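Local coordinates for putative esterase aq_1494 (PDB 2EGR), which is probably a hydrolase of acyl-CoA thioesters with the hotdog fold, although its true substrate is not established, at residues E53-A59 and N104-V110; Y60-P66 and A99-N104; D71-L77 and F89-K95. The contacts are given in a common frame with arbitrary orientation. Residue numbers count along the deposited sequence, not the author numbering.

Interaction 1 of 3, residues E53-A59 and N104-V110; sequences EVVLLNA and NTKHCMV
Strands 53-59 and 104-110 run antiparallel at 144°, their axes 4.5 Å apart. Glu53 and Val55 form hydrogen-bonded pairs with Val110 and Cys108 (Val55 N to Cys108 O, 2.7 Å). A classic beta bulge sets Leu57 and Asn58 opposite Lys106: Leu57 N donates to Lys106 O at 2.7 Å, and Lys106 N to Asn58 O at 3.0 Å. Leu57, with helix-like angles (-95/-47), carries an m,t side chain whose CD2 lies 4.0 Å from Cys108 SG. Trans, beta-branched Val55 suits the extended strand and puts CG2 3.8 Å from Val110 CG2. On the face of the non-hydrogen-bonded pairs Val54-Met109, Leu56-His107 and Ala59-Thr105, Leu56 (t,p) bends CD1 to 3.8 Å from Thr105 CB, and Val54 CG2 meets Met109 CG at 4.1 Å. Asn58 and Asn104, both chi1 p, share two waters through OD1. Helix 22-39 covers Ala59, Thr105 and His107, all-trans Lys106 touches Thr86 and Thr88 of the flanking strand 86-95, and at Asn58 and Ala59 a strand of the second subunit continues the sheet.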
loop_
_atom_site.group_PDB
_atom_site.type_symbol
_atom_site.label_atom_id
_atom_site.label_comp_id
_atom_site.label_asym_id
_atom_site.label_seq_id
_atom_site.Cartn_x
_atom_site.Cartn_y
_atom_site.Cartn_z
ATOM N N GLU A 53 -6.943 10.505 19.897
ATOM C CA GLU A 53 -6.235 10.260 18.631
ATOM C C GLU A 53 -4.789 10.685 18.819
ATOM O O GLU A 53 -4.541 11.750 19.363
ATOM C CB GLU A 53 -6.878 11.054 17.467
ATOM C CG GLU A 53 -6.157 10.903 16.086
ATOM C CD GLU A 53 -6.600 11.934 15.008
ATOM O OE1 GLU A 53 -7.530 12.748 15.271
ATOM O OE2 GLU A 53 -6.007 11.933 13.888
ATOM N N VAL A 54 -3.835 9.864 18.371
ATOM C CA VAL A 54 -2.440 10.311 18.290
ATOM C C VAL A 54 -2.195 10.866 16.880
ATOM O O VAL A 54 -2.381 10.160 15.882
ATOM C CB VAL A 54 -1.438 9.196 18.658
ATOM C CG1 VAL A 54 -0.004 9.609 18.325
ATOM C CG2 VAL A 54 -1.576 8.825 20.164
ATOM N N VAL A 55 -1.817 12.140 16.815
ATOM C CA VAL A 55 -1.716 12.860 15.539
ATOM C C VAL A 55 -0.258 13.077 15.161
ATOM O O VAL A 55 0.537 13.633 15.928
ATOM C CB VAL A 55 -2.496 14.223 15.559
ATOM C CG1 VAL A 55 -2.189 15.060 14.290
ATOM C CG2 VAL A 55 -3.979 13.983 15.726
ATOM N N LEU A 56 0.110 12.625 13.972
ATOM C CA LEU A 56 1.468 12.853 13.491
ATOM C C LEU A 56 1.681 14.299 13.003
ATOM O O LEU A 56 0.900 14.825 12.186
ATOM C CB LEU A 56 1.785 11.871 12.362
ATOM C CG LEU A 56 3.185 12.002 11.765
ATOM C CD1 LEU A 56 4.256 11.554 12.769
ATOM C CD2 LEU A 56 3.290 11.171 10.509
ATOM N N LEU A 57 2.734 14.933 13.508
ATOM C CA LEU A 57 3.045 16.325 13.146
ATOM C C LEU A 57 4.056 16.441 12.015
ATOM O O LEU A 57 3.880 17.238 11.059
ATOM C CB LEU A 57 3.548 17.083 14.381
ATOM C CG LEU A 57 2.496 17.534 15.394
ATOM C CD1 LEU A 57 3.249 18.093 16.605
ATOM C CD2 LEU A 57 1.489 18.573 14.833
ATOM N N ASN A 58 5.132 15.670 12.135
ATOM C CA ASN A 58 6.147 15.555 11.105
ATOM C C ASN A 58 6.887 14.228 11.214
ATOM O O ASN A 58 6.824 13.546 12.258
ATOM C CB ASN A 58 7.145 16.725 11.110
ATOM C CG ASN A 58 7.942 16.814 12.403
ATOM O OD1 ASN A 58 8.748 15.935 12.723
ATOM N ND2 ASN A 58 7.713 17.896 13.156
ATOM N N ALA A 59 7.554 13.869 10.122
ATOM C CA ALA A 59 8.324 12.629 10.028
ATOM C C ALA A 59 9.503 12.822 9.092
ATOM O O ALA A 59 9.396 13.541 8.067
ATOM C CB ALA A 59 7.407 11.465 9.537
ATOM N N ASN A 104 12.764 9.806 12.596
ATOM C CA ASN A 104 12.090 10.374 13.733
ATOM C C ASN A 104 10.702 10.835 13.341
ATOM O O ASN A 104 10.462 11.172 12.150
ATOM C CB ASN A 104 12.931 11.493 14.372
ATOM C CG ASN A 104 13.176 12.679 13.439
ATOM O OD1 ASN A 104 12.332 13.559 13.324
ATOM N ND2 ASN A 104 14.369 12.746 12.856
ATOM N N THR A 105 9.821 10.828 14.330
ATOM C CA THR A 105 8.433 11.238 14.204
ATOM C C THR A 105 8.012 12.020 15.447
ATOM O O THR A 105 8.359 11.655 16.580
ATOM C CB THR A 105 7.478 10.045 14.010
ATOM O OG1 THR A 105 7.565 9.166 15.143
ATOM C CG2 THR A 105 7.828 9.260 12.725
ATOM N N LYS A 106 7.262 13.097 15.219
ATOM C CA LYS A 106 6.721 13.905 16.303
ATOM C C LYS A 106 5.203 13.873 16.258
ATOM O O LYS A 106 4.578 13.923 15.159
ATOM C CB LYS A 106 7.263 15.334 16.231
ATOM C CG LYS A 106 6.723 16.244 17.300
ATOM C CD LYS A 106 7.222 17.671 17.112
ATOM C CE LYS A 106 7.028 18.471 18.394
ATOM N NZ LYS A 106 7.161 19.931 18.114
ATOM N N HIS A 107 4.610 13.775 17.442
ATOM C CA HIS A 107 3.185 13.519 17.623
ATOM C C HIS A 107 2.550 14.444 18.650
ATOM O O HIS A 107 3.208 14.946 19.551
ATOM C CB HIS A 107 2.946 12.076 18.095
ATOM C CG HIS A 107 3.552 11.039 17.203
ATOM N ND1 HIS A 107 4.877 10.666 17.288
ATOM C CD2 HIS A 107 3.026 10.330 16.184
ATOM C CE1 HIS A 107 5.138 9.763 16.365
ATOM N NE2 HIS A 107 4.034 9.552 15.670
ATOM N N CYS A 108 1.257 14.622 18.513
ATOM C CA CYS A 108 0.473 15.290 19.518
ATOM C C CYS A 108 -0.801 14.491 19.672
ATOM O O CYS A 108 -0.950 13.432 19.045
ATOM C CB CYS A 108 0.246 16.760 19.133
ATOM S SG CYS A 108 -0.830 17.037 17.730
ATOM N N MET A 109 -1.697 14.949 20.545
ATOM C CA MET A 109 -2.888 14.188 20.865
ATOM C C MET A 109 -4.156 15.018 20.791
ATOM O O MET A 109 -4.160 16.225 21.082
ATOM C CB MET A 109 -2.760 13.506 22.233
ATOM C CG MET A 109 -1.772 12.334 22.251
ATOM S SD MET A 109 -1.831 11.312 23.729
ATOM C CE MET A 109 -0.210 10.673 23.631
ATOM N N VAL A 110 -5.232 14.351 20.399
ATOM C CA VAL A 110 -6.492 15.013 20.109
ATOM C C VAL A 110 -7.662 14.285 20.772
ATOM O O VAL A 110 -7.741 13.040 20.769
ATOM C CB VAL A 110 -6.669 15.175 18.551
ATOM C CG1 VAL A 110 -8.135 15.240 18.124
ATOM C CG2 VAL A 110 -5.880 16.382 18.048
HETATM O O HOH W 1 10.080 14.167 14.385
HETATM O O HOH W 2 11.153 14.984 11.408
#

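Interaction 2 of 3, residues Y60-P66 and A99-N104; sequences YCEYKKP and AVAKAN
Residues 60-63 finish one strand and pair antiparallel with 99-104, the axes 4.6 Å apart at 166°. Tyr60 faces Asn104 and Glu62 faces Lys102 as hydrogen-bonded pairs, each closed by two backbone bonds: Tyr60 N to Asn104 O at 2.9 Å and Asn104 N to Tyr60 O at 3.0 Å, then Glu62 N to Lys102 O at 2.8 Å and Lys102 N to Glu62 O at 3.0 Å. Past Tyr63 the strand ends, and Lys64 turns to helix-like angles (-102/-46). The carbonyl Val100 O then accepts twice, from Lys64 N at 2.8 Å and Lys65 N at 3.0 Å. Val100 itself (-102/-23) belongs to a classic bulge in which it and Ala101 both face Val93 of the next strand. This is the long, curved sheet of the hotdog fold, which wraps around helix 22-39: on the helix side Cys61 SG lies 4.0 Å from Ala103 CB, small residues that let Phe26 and Phe29 of the helix come close. Tyr63 shares that face, its hydroxyl hydrogen-bonded to His22 O. On the face of Tyr60 and Glu62, the Glu62 carboxylate (chi1 p) is engaged by Tyr60 (chi1 t), Tyr60 OH donating to Glu62 OE1 at 2.6 Å, and more weakly by Lys64 from the loop, whose NZ makes a long salt bridge, 3.8 Å, to Glu62 OE2. Backbone groups of Tyr60, Cys61 and Glu62 pair with an antiparallel strand of the second subunit, so the sheet crosses the interface. Pro66 leads off toward the loop residue Ile19, its side chain about 9 Å from that of Asp15, the predicted active-site residue.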
loop_
_atom_site.group_PDB
_atom_site.type_symbol
_atom_site.label_atom_id
_atom_site.label_comp_id
_atom_site.label_asym_id
_atom_site.label_seq_id
_atom_site.Cartn_x
_atom_site.Cartn_y
_atom_site.Cartn_z
ATOM N N TYR A 60 10.601 12.146 9.403
ATOM C CA TYR A 60 11.831 12.253 8.685
ATOM C C TYR A 60 12.462 10.869 8.605
ATOM O O TYR A 60 12.466 10.110 9.596
ATOM C CB TYR A 60 12.805 13.198 9.427
ATOM C CG TYR A 60 14.193 13.183 8.846
ATOM C CD1 TYR A 60 14.484 13.885 7.659
ATOM C CD2 TYR A 60 15.211 12.436 9.430
ATOM C CE1 TYR A 60 15.769 13.861 7.108
ATOM C CE2 TYR A 60 16.494 12.415 8.891
ATOM C CZ TYR A 60 16.766 13.141 7.738
ATOM O OH TYR A 60 18.021 13.090 7.175
ATOM N N CYS A 61 12.984 10.524 7.435
ATOM C CA CYS A 61 13.764 9.298 7.292
ATOM C C CYS A 61 14.973 9.519 6.407
ATOM O O CYS A 61 14.872 10.173 5.352
ATOM C CB CYS A 61 12.922 8.106 6.779
ATOM S SG CYS A 61 13.736 6.497 7.009
ATOM N N GLU A 62 16.116 9.012 6.865
ATOM C CA GLU A 62 17.330 8.960 6.088
ATOM C C GLU A 62 17.706 7.526 5.769
ATOM O O GLU A 62 17.751 6.644 6.653
ATOM C CB GLU A 62 18.504 9.759 6.710
ATOM C CG GLU A 62 18.773 9.527 8.162
ATOM C CD GLU A 62 19.822 10.510 8.722
ATOM O OE1 GLU A 62 19.988 11.614 8.134
ATOM O OE2 GLU A 62 20.455 10.179 9.755
ATOM N N TYR A 63 17.989 7.305 4.496
ATOM C CA TYR A 63 18.152 5.985 3.925
ATOM C C TYR A 63 19.609 5.739 3.580
ATOM O O TYR A 63 20.187 6.393 2.700
ATOM C CB TYR A 63 17.249 5.805 2.684
ATOM C CG TYR A 63 15.768 6.053 2.941
ATOM C CD1 TYR A 63 14.904 4.989 3.219
ATOM C CD2 TYR A 63 15.241 7.347 2.906
ATOM C CE1 TYR A 63 13.531 5.219 3.467
ATOM C CE2 TYR A 63 13.895 7.602 3.176
ATOM C CZ TYR A 63 13.035 6.515 3.448
ATOM O OH TYR A 63 11.713 6.760 3.691
ATOM N N LYS A 64 20.224 4.795 4.280
ATOM C CA LYS A 64 21.658 4.555 4.111
ATOM C C LYS A 64 21.968 3.331 3.251
ATOM O O LYS A 64 22.817 3.393 2.372
ATOM C CB LYS A 64 22.360 4.463 5.485
ATOM C CG LYS A 64 21.959 5.560 6.459
ATOM C CD LYS A 64 22.416 5.231 7.908
ATOM C CE LYS A 64 22.097 6.395 8.865
ATOM N NZ LYS A 64 22.953 7.620 8.606
ATOM N N LYS A 65 21.292 2.211 3.513
ATOM C CA LYS A 65 21.433 0.997 2.743
ATOM C C LYS A 65 20.026 0.407 2.529
ATOM O O LYS A 65 19.179 0.546 3.389
ATOM C CB LYS A 65 22.305 -0.024 3.492
ATOM C CG LYS A 65 23.775 0.432 3.791
ATOM C CD LYS A 65 24.661 0.282 2.542
ATOM C CE LYS A 65 26.054 0.932 2.708
ATOM N NZ LYS A 65 27.075 0.259 1.814
ATOM N N PRO A 66 19.804 -0.291 1.419
ATOM C CA PRO A 66 18.448 -0.806 1.170
ATOM C C PRO A 66 18.107 -2.038 2.005
ATOM O O PRO A 66 19.003 -2.692 2.523
ATOM C CB PRO A 66 18.498 -1.201 -0.302
ATOM C CG PRO A 66 19.912 -1.624 -0.505
ATOM C CD PRO A 66 20.714 -0.616 0.307
ATOM N N ALA A 99 23.330 -0.228 10.630
ATOM C CA ALA A 99 22.286 0.792 10.519
ATOM C C ALA A 99 22.008 1.120 9.044
ATOM O O ALA A 99 22.862 1.656 8.310
ATOM C CB ALA A 99 22.643 2.038 11.321
ATOM N N VAL A 100 20.789 0.790 8.631
ATOM C CA VAL A 100 20.363 0.826 7.242
ATOM C C VAL A 100 19.505 2.099 6.993
ATOM O O VAL A 100 19.381 2.582 5.853
ATOM C CB VAL A 100 19.639 -0.548 7.001
ATOM C CG1 VAL A 100 18.237 -0.451 6.527
ATOM C CG2 VAL A 100 20.528 -1.571 6.283
ATOM N N ALA A 101 18.915 2.633 8.063
ATOM C CA ALA A 101 18.196 3.897 8.017
ATOM C C ALA A 101 18.017 4.463 9.414
ATOM O O ALA A 101 18.078 3.725 10.419
ATOM C CB ALA A 101 16.807 3.707 7.331
ATOM N N LYS A 102 17.790 5.769 9.488
ATOM C CA LYS A 102 17.441 6.447 10.744
ATOM C C LYS A 102 16.298 7.388 10.486
ATOM O O LYS A 102 16.235 7.986 9.415
ATOM C CB LYS A 102 18.635 7.255 11.279
ATOM C CG LYS A 102 19.745 6.378 11.738
ATOM C CD LYS A 102 20.764 7.161 12.550
ATOM C CE LYS A 102 21.895 6.266 13.036
ATOM N NZ LYS A 102 22.945 7.167 13.698
ATOM N N ALA A 103 15.442 7.560 11.490
ATOM C CA ALA A 103 14.234 8.359 11.381
ATOM C C ALA A 103 13.771 8.950 12.702
ATOM O O ALA A 103 14.270 8.588 13.794
ATOM C CB ALA A 103 13.112 7.499 10.802
ATOM N N ASN A 104 12.764 9.806 12.596
ATOM C CA ASN A 104 12.090 10.374 13.733
ATOM C C ASN A 104 10.702 10.835 13.341
ATOM O O ASN A 104 10.462 11.172 12.150
ATOM C CB ASN A 104 12.931 11.493 14.372
ATOM C CG ASN A 104 13.176 12.679 13.439
ATOM O OD1 ASN A 104 12.332 13.559 13.324
ATOM N ND2 ASN A 104 14.369 12.746 12.856
#

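Interaction 3 of 3, residues D71-L77 and F89-K95; sequences DVFEVHL and FSYIVFK
Strands 72-77 and 89-95 pair antiparallel, axes 4.6 Å apart at 159°, with Glu74 opposite Phe94 and His76 opposite Ile92 as hydrogen-bonded pairs (Phe94 N to Glu74 O, 2.7 Å; His76 N to Ile92 O, 2.9 Å). On the face toward helix 22-39, apolar side chains interlock. Trans Val75 sets CG1 against the edge of the Tyr91 ring, 3.9 Å from CD1. The Val93 isopropyl group fills the hollow between the ring of Phe73 (p), Val93 CG1 to Phe73 CD1 3.9 Å, and Val75, CG2 to CG2 4.4 Å; a compact branched side chain suits that gap. Leu77 (t,t) reaches along the sheet until CD2 lies 3.4 Å from Phe89 CD1. On the reverse face, Phe94 (m) turns its edge to the face of His76 (m), centroids 4.7 Å apart and planes at 57°. At the end, extended Lys95 spans to Asp71, NZ to OD2 2.8 Å, a salt bridge; Asp71 OD2 also accepts a hydrogen bond from Phe68 N. This is a beta hairpin lining the central helix of the hotdog fold.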
loop_
_atom_site.group_PDB
_atom_site.type_symbol
_atom_site.label_atom_id
_atom_site.label_comp_id
_atom_site.label_asym_id
_atom_site.label_seq_id
_atom_site.Cartn_x
_atom_site.Cartn_y
_atom_site.Cartn_z
ATOM N N ASP A 71 14.509 -9.993 4.032
ATOM C CA ASP A 71 15.514 -9.552 5.021
ATOM C C ASP A 71 14.869 -9.476 6.391
ATOM O O ASP A 71 13.739 -9.013 6.525
ATOM C CB ASP A 71 16.111 -8.176 4.724
ATOM C CG ASP A 71 17.200 -8.202 3.667
ATOM O OD1 ASP A 71 17.708 -9.278 3.339
ATOM O OD2 ASP A 71 17.570 -7.101 3.211
ATOM N N VAL A 72 15.588 -9.939 7.411
ATOM C CA VAL A 72 15.156 -9.719 8.785
ATOM C C VAL A 72 15.831 -8.437 9.270
ATOM O O VAL A 72 17.045 -8.248 9.096
ATOM C CB VAL A 72 15.459 -10.935 9.701
ATOM C CG1 VAL A 72 15.047 -10.615 11.191
ATOM C CG2 VAL A 72 14.710 -12.162 9.189
ATOM N N PHE A 73 15.032 -7.538 9.824
ATOM C CA PHE A 73 15.530 -6.259 10.260
ATOM C C PHE A 73 14.915 -5.926 11.619
ATOM O O PHE A 73 13.976 -6.587 12.065
ATOM C CB PHE A 73 15.302 -5.169 9.174
ATOM C CG PHE A 73 13.866 -4.827 8.968
ATOM C CD1 PHE A 73 13.255 -3.852 9.744
ATOM C CD2 PHE A 73 13.109 -5.522 8.013
ATOM C CE1 PHE A 73 11.903 -3.527 9.566
ATOM C CE2 PHE A 73 11.765 -5.232 7.848
ATOM C CZ PHE A 73 11.159 -4.239 8.613
ATOM N N GLU A 74 15.490 -4.940 12.295
ATOM C CA GLU A 74 14.989 -4.510 13.585
ATOM C C GLU A 74 14.887 -3.008 13.548
ATOM O O GLU A 74 15.768 -2.344 13.032
ATOM C CB GLU A 74 15.923 -4.975 14.729
ATOM C CG GLU A 74 16.039 -6.485 14.774
ATOM C CD GLU A 74 16.848 -6.983 15.957
ATOM O OE1 GLU A 74 17.685 -6.220 16.464
ATOM O OE2 GLU A 74 16.586 -8.119 16.401
ATOM N N VAL A 75 13.776 -2.519 14.080
ATOM C CA VAL A 75 13.547 -1.120 14.360
ATOM C C VAL A 75 13.776 -0.922 15.878
ATOM O O VAL A 75 13.041 -1.489 16.717
ATOM C CB VAL A 75 12.105 -0.769 13.996
ATOM C CG1 VAL A 75 11.810 0.703 14.273
ATOM C CG2 VAL A 75 11.830 -1.173 12.514
ATOM N N HIS A 76 14.816 -0.167 16.211
ATOM C CA HIS A 76 15.114 0.184 17.597
ATOM C C HIS A 76 14.573 1.587 17.820
ATOM O O HIS A 76 15.042 2.570 17.178
ATOM C CB HIS A 76 16.627 0.195 17.830
ATOM C CG HIS A 76 17.284 -1.152 17.791
ATOM N ND1 HIS A 76 16.865 -2.189 16.981
ATOM C CD2 HIS A 76 18.369 -1.616 18.454
ATOM C CE1 HIS A 76 17.664 -3.232 17.150
ATOM N NE2 HIS A 76 18.594 -2.901 18.027
ATOM N N LEU A 77 13.586 1.667 18.698
ATOM C CA LEU A 77 12.814 2.873 18.981
ATOM C C LEU A 77 13.315 3.486 20.274
ATOM O O LEU A 77 13.577 2.753 21.235
ATOM C CB LEU A 77 11.337 2.462 19.139
ATOM C CG LEU A 77 10.152 3.364 19.437
ATOM C CD1 LEU A 77 8.815 2.700 19.047
ATOM C CD2 LEU A 77 10.123 3.735 20.913
ATOM N N PHE A 89 9.623 10.313 18.801
ATOM C CA PHE A 89 10.395 9.091 18.766
ATOM C C PHE A 89 11.518 9.169 17.760
ATOM O O PHE A 89 11.366 9.803 16.702
ATOM C CB PHE A 89 9.520 7.872 18.388
ATOM C CG PHE A 89 8.524 7.478 19.431
ATOM C CD1 PHE A 89 8.927 6.877 20.618
ATOM C CD2 PHE A 89 7.163 7.649 19.198
ATOM C CE1 PHE A 89 7.967 6.480 21.575
ATOM C CE2 PHE A 89 6.201 7.250 20.142
ATOM C CZ PHE A 89 6.604 6.679 21.332
ATOM N N SER A 90 12.631 8.514 18.085
ATOM C CA SER A 90 13.695 8.258 17.129
ATOM C C SER A 90 13.747 6.765 16.826
ATOM O O SER A 90 13.291 5.932 17.630
ATOM C CB SER A 90 15.061 8.815 17.571
ATOM O OG SER A 90 15.765 7.948 18.439
ATOM N N TYR A 91 14.221 6.441 15.637
ATOM C CA TYR A 91 14.232 5.070 15.162
ATOM C C TYR A 91 15.551 4.847 14.475
ATOM O O TYR A 91 16.044 5.736 13.727
ATOM C CB TYR A 91 13.102 4.770 14.134
ATOM C CG TYR A 91 11.731 5.229 14.501
ATOM C CD1 TYR A 91 10.810 4.364 15.043
ATOM C CD2 TYR A 91 11.343 6.528 14.274
ATOM C CE1 TYR A 91 9.530 4.789 15.372
ATOM C CE2 TYR A 91 10.082 6.969 14.595
ATOM C CZ TYR A 91 9.184 6.112 15.153
ATOM O OH TYR A 91 7.953 6.577 15.428
ATOM N N ILE A 92 16.157 3.689 14.729
ATOM C CA ILE A 92 17.235 3.190 13.898
ATOM C C ILE A 92 16.851 1.818 13.347
ATOM O O ILE A 92 16.411 0.940 14.090
ATOM C CB ILE A 92 18.618 3.087 14.644
ATOM C CG1 ILE A 92 18.982 4.444 15.249
ATOM C CG2 ILE A 92 19.701 2.656 13.675
ATOM C CD1 ILE A 92 19.811 4.357 16.542
ATOM N N VAL A 93 16.982 1.671 12.038
ATOM C CA VAL A 93 16.697 0.388 11.400
ATOM C C VAL A 93 17.985 -0.369 11.207
ATOM O O VAL A 93 18.889 0.094 10.495
ATOM C CB VAL A 93 15.959 0.560 10.055
ATOM C CG1 VAL A 93 15.711 -0.841 9.415
ATOM C CG2 VAL A 93 14.648 1.335 10.273
ATOM N N PHE A 94 18.090 -1.525 11.867
ATOM C CA PHE A 94 19.264 -2.385 11.740
ATOM C C PHE A 94 19.037 -3.613 10.891
ATOM O O PHE A 94 18.002 -4.274 10.989
ATOM C CB PHE A 94 19.742 -2.861 13.124
ATOM C CG PHE A 94 20.396 -1.785 13.934
ATOM C CD1 PHE A 94 21.724 -1.425 13.688
ATOM C CD2 PHE A 94 19.687 -1.123 14.921
ATOM C CE1 PHE A 94 22.334 -0.413 14.438
ATOM C CE2 PHE A 94 20.289 -0.114 15.677
ATOM C CZ PHE A 94 21.611 0.233 15.433
ATOM N N LYS A 95 20.036 -3.935 10.077
ATOM C CA LYS A 95 20.108 -5.223 9.409
ATOM C C LYS A 95 21.501 -5.825 9.634
ATOM O O LYS A 95 22.522 -5.258 9.232
ATOM C CB LYS A 95 19.800 -5.031 7.918
ATOM C CG LYS A 95 20.038 -6.236 7.019
ATOM C CD LYS A 95 20.015 -5.763 5.549
ATOM C CE LYS A 95 20.479 -6.850 4.633
ATOM N NZ LYS A 95 20.309 -6.605 3.152
#

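In the fold
From the N terminus, strand 3-8 and helices 22-39 and 44-50 come first; strand 52-63 then supplies the first segment of interaction 1 and, with the loop after it, that of interaction 2. Strand 72-82 follows and turns back as strand 86-95, so interaction 3 closes the shortest loop, a hairpin. Strand 98-111 then returns along strand 52-63, closing interaction 2 around that hairpin and interaction 1 around both; the three loops lie one within another and none cross. Interactions 1 and 2 meet at Asn104. Strand 86-95 joins interaction 3 to them: Val100 N to Val93 O, 2.8 Å, and Thr105 O to Phe89 N, 2.9 Å, are probable hydrogen bonds.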